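Local coordinates for protein metallo-carboxypeptidase (Pseudomonas aeruginosa, PDB 4A39) that is a zinc-dependent metallocarboxypeptidase of the M14 family that probably trims residues from the C-terminal ends of peptide substrates, at residues Ala148-Ile158 with Glu249-Glu260; Ala177-Met185 with Asn229-Asn240. All blocks are in the same frame, centred on the assembly; numbering follows the deposited sequence.

Interaction 1: Ala148-Ile158 with Glu249-Glu260; sequences AVGTSVQGRDI and ERSPEVWFVQQE
Phe256 presses the face of its ring onto the backbone of Gly150. The CA of Gly150 stands 3.5 Å from the ring centroid and only 9° off the normal, a CH-pi contact, and nothing but the hydrogens of a glycine separates strand from ring at this point. With CG anti to the backbone N (chi1 164°), the ring is laid flat against Gly150. Ala148, two residues back, meets the same ring differently: its CB lies at the edge, near the ring plane, 3.8 Å from Phe256 CE1, and it also touches the carboxylate of Glu260, with CB 3.6 Å from Glu260 CD. On the adjoining strand Ile158 runs past Phe256 in the opposite direction, CG2 3.9 Å from Phe256 CD2, while its CD1 meets the CG of Glu253 with the two side chains at about a right angle. Glu253 bends at chi2, which brings OE2 3.5 Å from Ser152 CB; its other oxygen, OE1, is hydrogen-bonded to Asn233. Where the helix begins, Pro252 sets its ring against the start of the type I turn Ser152-Gly155, CB 3.4 Å from Thr151 O and CD 3.7 Å from Val153 CG2. This is alpha/beta packing in the zinc carboxypeptidase domain: helical segment 252-260 runs nearly antiparallel (155°) to 148-151, part of an outermost strand of the mixed sheet, beside its hairpin with strand 157-163.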
loop_
_atom_site.group_PDB
_atom_site.type_symbol
_atom_site.label_atom_id
_atom_site.label_comp_id
_atom_site.label_asym_id
_atom_site.label_seq_id
_atom_site.Cartn_x
_atom_site.Cartn_y
_atom_site.Cartn_z
ATOM N N ALA A 148 -5.199 13.957 -15.094
ATOM C CA ALA A 148 -5.522 15.040 -14.177
ATOM C C ALA A 148 -4.532 15.047 -13.022
ATOM O O ALA A 148 -3.743 14.120 -12.868
ATOM C CB ALA A 148 -6.935 14.860 -13.645
ATOM N N VAL A 149 -4.578 16.096 -12.209
ATOM C CA VAL A 149 -3.687 16.194 -11.065
ATOM C C VAL A 149 -4.397 16.891 -9.906
ATOM O O VAL A 149 -4.986 17.964 -10.076
ATOM C CB VAL A 149 -2.377 16.956 -11.432
ATOM C CG1 VAL A 149 -2.683 18.397 -11.813
ATOM C CG2 VAL A 149 -1.398 16.892 -10.278
ATOM N N GLY A 150 -4.367 16.258 -8.737
ATOM C CA GLY A 150 -4.992 16.828 -7.555
ATOM C C GLY A 150 -3.944 17.481 -6.670
ATOM O O GLY A 150 -2.744 17.367 -6.928
ATOM N N THR A 151 -4.388 18.159 -5.617
ATOM C CA THR A 151 -3.469 18.836 -4.714
ATOM C C THR A 151 -3.747 18.456 -3.265
ATOM O O THR A 151 -4.864 18.605 -2.772
ATOM C CB THR A 151 -3.583 20.362 -4.876
ATOM O OG1 THR A 151 -3.319 20.712 -6.241
ATOM C CG2 THR A 151 -2.590 21.075 -3.977
ATOM N N SER A 152 -2.716 17.956 -2.590
ATOM C CA SER A 152 -2.845 17.546 -1.197
ATOM C C SER A 152 -2.966 18.756 -0.278
ATOM O O SER A 152 -2.762 19.894 -0.696
ATOM C CB SER A 152 -1.627 16.725 -0.779
ATOM O OG SER A 152 -0.482 17.557 -0.688
ATOM N N VAL A 153 -3.294 18.502 0.981
ATOM C CA VAL A 153 -3.429 19.574 1.955
ATOM C C VAL A 153 -2.196 20.477 1.977
ATOM O O VAL A 153 -2.316 21.708 2.045
ATOM C CB VAL A 153 -3.662 19.000 3.367
ATOM C CG1 VAL A 153 -3.591 20.111 4.402
ATOM C CG2 VAL A 153 -5.013 18.306 3.422
ATOM N N GLN A 154 -1.014 19.871 1.897
ATOM C CA GLN A 154 0.226 20.636 1.934
ATOM C C GLN A 154 0.820 20.999 0.573
ATOM O O GLN A 154 1.985 21.383 0.483
ATOM C CB GLN A 154 1.264 19.900 2.782
ATOM C CG GLN A 154 0.781 19.610 4.200
ATOM C CD GLN A 154 1.888 19.092 5.089
ATOM O OE1 GLN A 154 2.671 18.241 4.680
ATOM N NE2 GLN A 154 1.956 19.603 6.319
ATOM N N GLY A 155 0.027 20.868 -0.485
ATOM C CA GLY A 155 0.501 21.247 -1.808
ATOM C C GLY A 155 1.368 20.280 -2.592
ATOM O O GLY A 155 2.253 20.709 -3.332
ATOM N N ARG A 156 1.130 18.985 -2.431
ATOM C CA ARG A 156 1.882 17.983 -3.176
ATOM C C ARG A 156 0.954 17.407 -4.248
ATOM O O ARG A 156 -0.263 17.361 -4.063
ATOM C CB ARG A 156 2.381 16.882 -2.234
ATOM C CG ARG A 156 3.412 17.374 -1.220
ATOM C CD ARG A 156 4.062 16.223 -0.462
ATOM N NE ARG A 156 5.156 16.687 0.390
ATOM C CZ ARG A 156 4.994 17.278 1.572
ATOM N NH1 ARG A 156 3.776 17.477 2.060
ATOM N NH2 ARG A 156 6.055 17.682 2.259
ATOM N N ASP A 157 1.526 16.986 -5.373
ATOM C CA ASP A 157 0.740 16.444 -6.480
ATOM C C ASP A 157 0.119 15.068 -6.258
ATOM O O ASP A 157 0.745 14.180 -5.688
ATOM C CB ASP A 157 1.588 16.350 -7.754
ATOM C CG ASP A 157 1.828 17.694 -8.411
ATOM O OD1 ASP A 157 0.971 18.585 -8.267
ATOM O OD2 ASP A 157 2.863 17.845 -9.095
ATOM N N ILE A 158 -1.112 14.909 -6.740
ATOM C CA ILE A 158 -1.825 13.633 -6.693
ATOM C C ILE A 158 -2.096 13.328 -8.171
ATOM O O ILE A 158 -3.152 13.673 -8.698
ATOM C CB ILE A 158 -3.194 13.731 -5.972
ATOM C CG1 ILE A 158 -3.036 14.369 -4.591
ATOM C CG2 ILE A 158 -3.807 12.342 -5.851
ATOM C CD1 ILE A 158 -2.245 13.543 -3.628
ATOM N N GLU A 249 -11.358 20.745 1.545
ATOM C CA GLU A 249 -10.505 21.352 2.561
ATOM C C GLU A 249 -9.772 20.342 3.438
ATOM O O GLU A 249 -8.564 20.450 3.644
ATOM C CB GLU A 249 -11.350 22.275 3.451
ATOM C CG GLU A 249 -10.566 22.964 4.559
ATOM C CD GLU A 249 -11.422 23.934 5.364
ATOM O OE1 GLU A 249 -12.645 23.994 5.126
ATOM O OE2 GLU A 249 -10.872 24.634 6.246
ATOM N N ARG A 250 -10.498 19.347 3.946
ATOM C CA ARG A 250 -9.935 18.332 4.837
ATOM C C ARG A 250 -9.432 17.058 4.151
ATOM O O ARG A 250 -8.456 16.456 4.602
ATOM C CB ARG A 250 -10.966 17.973 5.906
ATOM C CG ARG A 250 -10.452 17.033 6.983
ATOM C CD ARG A 250 -11.548 16.696 7.983
ATOM N NE ARG A 250 -11.066 15.804 9.037
ATOM C CZ ARG A 250 -10.176 16.147 9.965
ATOM N NH1 ARG A 250 -9.661 17.371 9.980
ATOM N NH2 ARG A 250 -9.789 15.262 10.877
ATOM N N SER A 251 -10.092 16.649 3.071
ATOM C CA SER A 251 -9.679 15.441 2.357
ATOM C C SER A 251 -9.613 15.678 0.853
ATOM O O SER A 251 -10.209 14.936 0.070
ATOM C CB SER A 251 -10.643 14.292 2.670
ATOM O OG SER A 251 -12.002 14.700 2.588
ATOM N N PRO A 252 -8.856 16.705 0.429
ATOM C CA PRO A 252 -8.720 17.040 -0.992
ATOM C C PRO A 252 -8.275 15.880 -1.873
ATOM O O PRO A 252 -8.626 15.813 -3.053
ATOM C CB PRO A 252 -7.711 18.189 -0.980
ATOM C CG PRO A 252 -6.870 17.884 0.233
ATOM C CD PRO A 252 -7.908 17.488 1.243
ATOM N N GLU A 253 -7.495 14.971 -1.296
ATOM C CA GLU A 253 -7.006 13.816 -2.034
ATOM C C GLU A 253 -8.172 12.953 -2.519
ATOM O O GLU A 253 -8.190 12.495 -3.661
ATOM C CB GLU A 253 -6.073 12.990 -1.145
ATOM C CG GLU A 253 -4.834 13.750 -0.678
ATOM C CD GLU A 253 -5.015 14.489 0.647
ATOM O OE1 GLU A 253 -6.149 14.556 1.178
ATOM O OE2 GLU A 253 -4.004 15.009 1.160
ATOM N N VAL A 254 -9.147 12.737 -1.644
ATOM C CA VAL A 254 -10.312 11.927 -1.985
ATOM C C VAL A 254 -11.310 12.731 -2.819
ATOM O O VAL A 254 -11.927 12.201 -3.745
ATOM C CB VAL A 254 -10.991 11.391 -0.701
ATOM C CG1 VAL A 254 -12.343 10.772 -1.030
ATOM C CG2 VAL A 254 -10.083 10.346 -0.054
ATOM N N TRP A 255 -11.459 14.010 -2.493
ATOM C CA TRP A 255 -12.369 14.888 -3.226
ATOM C C TRP A 255 -11.987 14.901 -4.707
ATOM O O TRP A 255 -12.849 14.863 -5.592
ATOM C CB TRP A 255 -12.299 16.305 -2.643
ATOM C CG TRP A 255 -13.161 17.303 -3.353
ATOM C CD1 TRP A 255 -12.834 18.032 -4.462
ATOM C CD2 TRP A 255 -14.505 17.657 -3.020
ATOM N NE1 TRP A 255 -13.895 18.819 -4.840
ATOM C CE2 TRP A 255 -14.935 18.609 -3.971
ATOM C CE3 TRP A 255 -15.390 17.263 -2.009
ATOM C CZ2 TRP A 255 -16.214 19.173 -3.942
ATOM C CZ3 TRP A 255 -16.664 17.824 -1.979
ATOM C CH2 TRP A 255 -17.063 18.769 -2.941
ATOM N N PHE A 256 -10.684 14.949 -4.960
ATOM C CA PHE A 256 -10.135 14.956 -6.311
ATOM C C PHE A 256 -10.536 13.708 -7.088
ATOM O O PHE A 256 -11.093 13.797 -8.183
ATOM C CB PHE A 256 -8.605 15.045 -6.243
ATOM C CG PHE A 256 -7.910 14.690 -7.533
ATOM C CD1 PHE A 256 -8.143 15.418 -8.695
ATOM C CD2 PHE A 256 -7.006 13.632 -7.577
ATOM C CE1 PHE A 256 -7.484 15.097 -9.887
ATOM C CE2 PHE A 256 -6.345 13.305 -8.758
ATOM C CZ PHE A 256 -6.584 14.040 -9.915
ATOM N N VAL A 257 -10.253 12.542 -6.521
ATOM C CA VAL A 257 -10.574 11.292 -7.200
ATOM C C VAL A 257 -12.060 11.133 -7.485
ATOM O O VAL A 257 -12.436 10.715 -8.581
ATOM C CB VAL A 257 -10.062 10.076 -6.400
ATOM C CG1 VAL A 257 -10.444 8.781 -7.109
ATOM C CG2 VAL A 257 -8.549 10.167 -6.258
ATOM N N GLN A 258 -12.907 11.468 -6.516
ATOM C CA GLN A 258 -14.347 11.346 -6.725
ATOM C C GLN A 258 -14.845 12.235 -7.864
ATOM O O GLN A 258 -15.755 11.852 -8.596
ATOM C CB GLN A 258 -15.111 11.656 -5.434
ATOM C CG GLN A 258 -15.086 10.499 -4.435
ATOM C CD GLN A 258 -16.072 10.667 -3.291
ATOM O OE1 GLN A 258 -17.135 11.269 -3.453
ATOM N NE2 GLN A 258 -15.734 10.108 -2.131
ATOM N N GLN A 259 -14.252 13.413 -8.023
ATOM C CA GLN A 259 -14.672 14.305 -9.100
ATOM C C GLN A 259 -14.316 13.708 -10.458
ATOM O O GLN A 259 -15.097 13.788 -11.412
ATOM C CB GLN A 259 -14.012 15.680 -8.947
ATOM C CG GLN A 259 -14.531 16.483 -7.763
ATOM C CD GLN A 259 -16.006 16.837 -7.894
ATOM O OE1 GLN A 259 -16.604 17.397 -6.976
ATOM N NE2 GLN A 259 -16.597 16.515 -9.041
ATOM N N GLU A 260 -13.131 13.111 -10.542
ATOM C CA GLU A 260 -12.674 12.503 -11.784
ATOM C C GLU A 260 -13.495 11.257 -12.098
ATOM O O GLU A 260 -13.788 10.972 -13.262
ATOM C CB GLU A 260 -11.187 12.144 -11.688
ATOM C CG GLU A 260 -10.258 13.353 -11.591
ATOM C CD GLU A 260 -10.398 14.301 -12.771
ATOM O OE1 GLU A 260 -10.465 13.815 -13.920
ATOM O OE2 GLU A 260 -10.429 15.531 -12.553
#

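Interaction 2: Ala177-Met185 with Asn229-Asn240; sequences AQQHPGEHM and NLRTNAAGQDLN. With ZN (zinc ion), chain C; GEM ((2-guanidinoethylmercapto)succinic acid), chain D.
The imidazole of His180 is held between the zinc ion at ND1 and Asp238 at NE2. ND1 binds the metal at 2.1 Å, and NE2 donates in the ring plane to Asp238 OD1, 2.7 Å away, on the syn side of a carboxylate turned 71° from the ring. The opposite face of that carboxylate plane brings OD1 a second donor, Asn240 N, which closes an Asx turn. Asp238 OD2 is held by Arg231, whose NE and NH2 both donate to it side-on in a salt bridge. The guanidinium also lies flat on the His180 ring, centres 3.4 Å apart and planes at 17°; the bend of Arg231 at chi2 brings the chain back alongside the imidazole. Its outer nitrogens serve the inhibitor (2-guanidinoethylmercapto)succinic acid: NH2 donates almost straight (174°) to O15, and NH1 reaches O13, the oxygen that binds the zinc. This is the M14 zinc site, with His180 and Glu183 supplied by the loop after strand 171-177 and His273 by strand 268-275; Glu183 chelates the metal through both oxygens, and its OE1 also accepts from Gly274 N. Asn240 splits its amide between two tasks. ND2 donates to inhibitor O14 at 2.8 Å, while OD1 accepts from Gln179 NE2, which comes from above the carbonyl plane; Gln179 OE1 is satisfied by Trp243. Backbone groups pair as well: Gly182 N donates to Leu230 O at 2.9 Å, and one water gives protons to Gln179 O and Arg231 O while accepting from Leu239 N. Beside these bonds, Pro181 packs its CG 3.5 Å from Asn229 CB.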
loop_
_atom_site.group_PDB
_atom_site.type_symbol
_atom_site.label_atom_id
_atom_site.label_comp_id
_atom_site.label_asym_id
_atom_site.label_seq_id
_atom_site.Cartn_x
_atom_site.Cartn_y
_atom_site.Cartn_z
ATOM N N ALA A 177 -3.780 3.757 -4.849
ATOM C CA ALA A 177 -2.948 3.171 -3.805
ATOM C C ALA A 177 -2.499 4.078 -2.670
ATOM O O ALA A 177 -2.422 5.298 -2.805
ATOM C CB ALA A 177 -1.715 2.545 -4.449
ATOM N N GLN A 178 -2.191 3.428 -1.554
ATOM C CA GLN A 178 -1.670 4.053 -0.347
ATOM C C GLN A 178 -2.431 5.221 0.271
ATOM O O GLN A 178 -1.840 6.257 0.583
ATOM C CB GLN A 178 -0.197 4.443 -0.576
ATOM C CG GLN A 178 0.735 4.052 0.583
ATOM C CD GLN A 178 2.212 4.160 0.226
ATOM O OE1 GLN A 178 2.643 3.660 -0.809
ATOM N NE2 GLN A 178 2.997 4.803 1.093
ATOM N N GLN A 179 -3.740 5.061 0.445
ATOM C CA GLN A 179 -4.529 6.099 1.106
ATOM C C GLN A 179 -3.977 6.234 2.526
ATOM O O GLN A 179 -4.009 7.311 3.119
ATOM C CB GLN A 179 -5.999 5.713 1.185
ATOM C CG GLN A 179 -6.771 5.868 -0.100
ATOM C CD GLN A 179 -8.253 5.730 0.151
ATOM O OE1 GLN A 179 -8.901 6.663 0.638
ATOM N NE2 GLN A 179 -8.798 4.553 -0.145
ATOM N N HIS A 180 -3.502 5.120 3.076
ATOM C CA HIS A 180 -2.898 5.107 4.407
ATOM C C HIS A 180 -1.398 5.138 4.123
ATOM O O HIS A 180 -0.834 4.175 3.602
ATOM C CB HIS A 180 -3.320 3.839 5.150
ATOM C CG HIS A 180 -4.784 3.803 5.462
ATOM N ND1 HIS A 180 -5.572 2.696 5.230
ATOM C CD2 HIS A 180 -5.607 4.746 5.979
ATOM C CE1 HIS A 180 -6.816 2.959 5.588
ATOM N NE2 HIS A 180 -6.865 4.196 6.045
ATOM N N PRO A 181 -0.735 6.256 4.472
ATOM C CA PRO A 181 0.697 6.474 4.248
ATOM C C PRO A 181 1.695 5.408 4.670
ATOM O O PRO A 181 2.714 5.222 4.004
ATOM C CB PRO A 181 0.950 7.818 4.929
ATOM C CG PRO A 181 -0.014 7.796 6.068
ATOM C CD PRO A 181 -1.273 7.278 5.391
ATOM N N GLY A 182 1.412 4.708 5.763
ATOM C CA GLY A 182 2.342 3.690 6.224
ATOM C C GLY A 182 2.325 2.386 5.448
ATOM O O GLY A 182 3.197 1.534 5.642
ATOM N N GLU A 183 1.352 2.222 4.558
ATOM C CA GLU A 183 1.230 0.981 3.794
ATOM C C GLU A 183 1.998 1.052 2.481
ATOM O O GLU A 183 1.433 0.951 1.393
ATOM C CB GLU A 183 -0.262 0.681 3.581
ATOM C CG GLU A 183 -0.954 0.296 4.894
ATOM C CD GLU A 183 -2.465 0.445 4.867
ATOM O OE1 GLU A 183 -3.065 0.328 3.776
ATOM O OE2 GLU A 183 -3.053 0.664 5.953
ATOM N N HIS A 184 3.314 1.192 2.617
ATOM C CA HIS A 184 4.226 1.332 1.487
ATOM C C HIS A 184 4.201 0.233 0.437
ATOM O O HIS A 184 4.604 0.459 -0.705
ATOM C CB HIS A 184 5.646 1.543 2.021
ATOM C CG HIS A 184 5.852 2.894 2.633
ATOM N ND1 HIS A 184 6.497 3.918 1.974
ATOM C CD2 HIS A 184 5.429 3.412 3.811
ATOM C CE1 HIS A 184 6.465 5.009 2.721
ATOM N NE2 HIS A 184 5.823 4.730 3.840
ATOM N N MET A 185 3.739 -0.954 0.811
ATOM C CA MET A 185 3.641 -2.041 -0.154
ATOM C C MET A 185 2.691 -1.626 -1.274
ATOM O O MET A 185 2.800 -2.105 -2.402
ATOM C CB MET A 185 3.113 -3.315 0.520
ATOM C CG MET A 185 1.807 -3.131 1.301
ATOM S SD MET A 185 2.036 -2.494 2.980
ATOM C CE MET A 185 2.590 -3.995 3.828
ATOM N N ASN A 229 3.934 9.177 8.372
ATOM C CA ASN A 229 2.669 8.900 9.050
ATOM C C ASN A 229 2.284 7.452 8.774
ATOM O O ASN A 229 2.832 6.818 7.872
ATOM C CB ASN A 229 1.536 9.767 8.485
ATOM C CG ASN A 229 1.364 11.093 9.203
ATOM O OD1 ASN A 229 0.416 11.833 8.913
ATOM N ND2 ASN A 229 2.258 11.405 10.131
ATOM N N LEU A 230 1.311 6.951 9.527
ATOM C CA LEU A 230 0.818 5.593 9.339
ATOM C C LEU A 230 -0.565 5.588 8.706
ATOM O O LEU A 230 -0.802 4.954 7.674
ATOM C CB LEU A 230 0.694 4.859 10.683
ATOM C CG LEU A 230 -0.265 3.654 10.634
ATOM C CD1 LEU A 230 0.392 2.504 9.870
ATOM C CD2 LEU A 230 -0.641 3.213 12.039
ATOM N N ARG A 231 -1.461 6.348 9.328
ATOM C CA ARG A 231 -2.869 6.347 8.968
ATOM C C ARG A 231 -3.549 7.549 8.323
ATOM O O ARG A 231 -4.395 7.383 7.437
ATOM C CB ARG A 231 -3.640 6.007 10.244
ATOM C CG ARG A 231 -5.087 5.640 10.060
ATOM C CD ARG A 231 -5.199 4.217 9.588
ATOM N NE ARG A 231 -6.586 3.871 9.325
ATOM C CZ ARG A 231 -6.980 2.734 8.767
ATOM N NH1 ARG A 231 -6.086 1.815 8.411
ATOM N NH2 ARG A 231 -8.270 2.528 8.544
ATOM N N THR A 232 -3.196 8.748 8.766
ATOM C CA THR A 232 -3.875 9.947 8.288
ATOM C C THR A 232 -3.128 10.899 7.364
ATOM O O THR A 232 -1.909 10.824 7.227
ATOM C CB THR A 232 -4.384 10.759 9.496
ATOM O OG1 THR A 232 -3.281 11.103 10.348
ATOM C CG2 THR A 232 -5.392 9.940 10.296
ATOM N N ASN A 233 -3.883 11.787 6.716
ATOM C CA ASN A 233 -3.275 12.780 5.844
ATOM C C ASN A 233 -2.829 13.920 6.755
ATOM O O ASN A 233 -2.943 13.807 7.980
ATOM C CB ASN A 233 -4.252 13.251 4.740
ATOM C CG ASN A 233 -5.365 14.175 5.242
ATOM O OD1 ASN A 233 -5.587 14.335 6.437
ATOM N ND2 ASN A 233 -6.087 14.776 4.295
ATOM N N ALA A 234 -2.316 14.999 6.176
ATOM C CA ALA A 234 -1.812 16.116 6.972
ATOM C C ALA A 234 -2.812 16.727 7.942
ATOM O O ALA A 234 -2.428 17.144 9.034
ATOM C CB ALA A 234 -1.247 17.205 6.054
ATOM N N ALA A 235 -4.085 16.776 7.556
ATOM C CA ALA A 235 -5.116 17.361 8.411
ATOM C C ALA A 235 -5.603 16.410 9.503
ATOM O O ALA A 235 -6.461 16.771 10.310
ATOM C CB ALA A 235 -6.304 17.830 7.559
ATOM N N GLY A 236 -5.056 15.198 9.529
ATOM C CA GLY A 236 -5.456 14.229 10.536
ATOM C C GLY A 236 -6.670 13.388 10.179
ATOM O O GLY A 236 -7.264 12.751 11.050
ATOM N N GLN A 237 -7.034 13.377 8.899
ATOM C CA GLN A 237 -8.184 12.612 8.428
ATOM C C GLN A 237 -7.790 11.250 7.856
ATOM O O GLN A 237 -6.810 11.144 7.123
ATOM C CB GLN A 237 -8.925 13.418 7.349
ATOM C CG GLN A 237 -10.080 12.689 6.664
ATOM C CD GLN A 237 -11.195 12.334 7.624
ATOM O OE1 GLN A 237 -11.618 13.164 8.430
ATOM N NE2 GLN A 237 -11.685 11.100 7.539
ATOM N N ASP A 238 -8.538 10.210 8.225
ATOM C CA ASP A 238 -8.308 8.865 7.692
ATOM C C ASP A 238 -9.001 8.935 6.333
ATOM O O ASP A 238 -10.230 8.950 6.264
ATOM C CB ASP A 238 -9.001 7.810 8.565
ATOM C CG ASP A 238 -8.771 6.383 8.068
ATOM O OD1 ASP A 238 -8.535 6.192 6.856
ATOM O OD2 ASP A 238 -8.841 5.445 8.892
ATOM N N LEU A 239 -8.222 8.986 5.257
ATOM C CA LEU A 239 -8.801 9.098 3.925
ATOM C C LEU A 239 -9.771 7.979 3.570
ATOM O O LEU A 239 -10.729 8.201 2.825
ATOM C CB LEU A 239 -7.695 9.192 2.866
ATOM C CG LEU A 239 -6.846 10.468 2.895
ATOM C CD1 LEU A 239 -5.888 10.461 1.711
ATOM C CD2 LEU A 239 -7.744 11.696 2.829
ATOM N N ASN A 240 -9.556 6.781 4.104
ATOM C CA ASN A 240 -10.478 5.715 3.760
ATOM C C ASN A 240 -11.737 5.671 4.616
ATOM O O ASN A 240 -12.394 4.633 4.725
ATOM C CB ASN A 240 -9.789 4.353 3.750
ATOM C CG ASN A 240 -10.471 3.393 2.801
ATOM O OD1 ASN A 240 -10.938 3.801 1.734
ATOM N ND2 ASN A 240 -10.534 2.126 3.171
HETATM ZN ZN ZN C . -5.061 0.756 4.629
HETATM C C8 GEM D . -9.199 -1.197 5.667
HETATM S S7 GEM D . -9.233 -1.085 3.841
HETATM C C6 GEM D . -10.687 -2.132 3.469
HETATM C C5 GEM D . -10.945 -3.249 4.484
HETATM N N3 GEM D . -11.437 -2.690 5.751
HETATM C C1 GEM D . -12.673 -2.973 6.156
HETATM N N4 GEM D . -13.450 -3.747 5.402
HETATM N N2 GEM D . -13.140 -2.482 7.300
HETATM C C9 GEM D . -9.311 0.184 6.317
HETATM O O14 GEM D . -9.515 1.165 5.566
HETATM O O15 GEM D . -9.191 0.230 7.558
HETATM C C10 GEM D . -7.938 -1.919 6.147
HETATM C C11 GEM D . -6.664 -1.171 5.747
HETATM O O12 GEM D . -5.778 -1.822 5.150
HETATM O O13 GEM D . -6.595 0.034 6.063
HETATM O O HOH W 1 -5.409 8.500 5.260
HETATM O O HOH W 2 -3.060 1.287 8.797
HETATM O O HOH W 3 5.076 6.521 6.087
#

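How the interactions relate
From the N terminus, the chain first forms the hairpin of 148-158, follows strand 171-177 to the zinc loop 177-185, passes helices 185-196 and 203-211, and returns at 229-240, where interaction 2 closes a loop with 43 residues between its segments. Continuing to 249-260, it packs back on the hairpin and closes interaction 1, with 90 residues between its segments. Interaction 2 thus lies wholly within the larger loop; the two do not cross. Their centres are 13 Å apart, and Arg250 joins them, NE probably hydrogen-bonded to Gln237 and its carbonyl to Asn233. Interaction 1 joins the sheet edge to helix 252-264, and interaction 2 joins the metal-binding loop to 229-240.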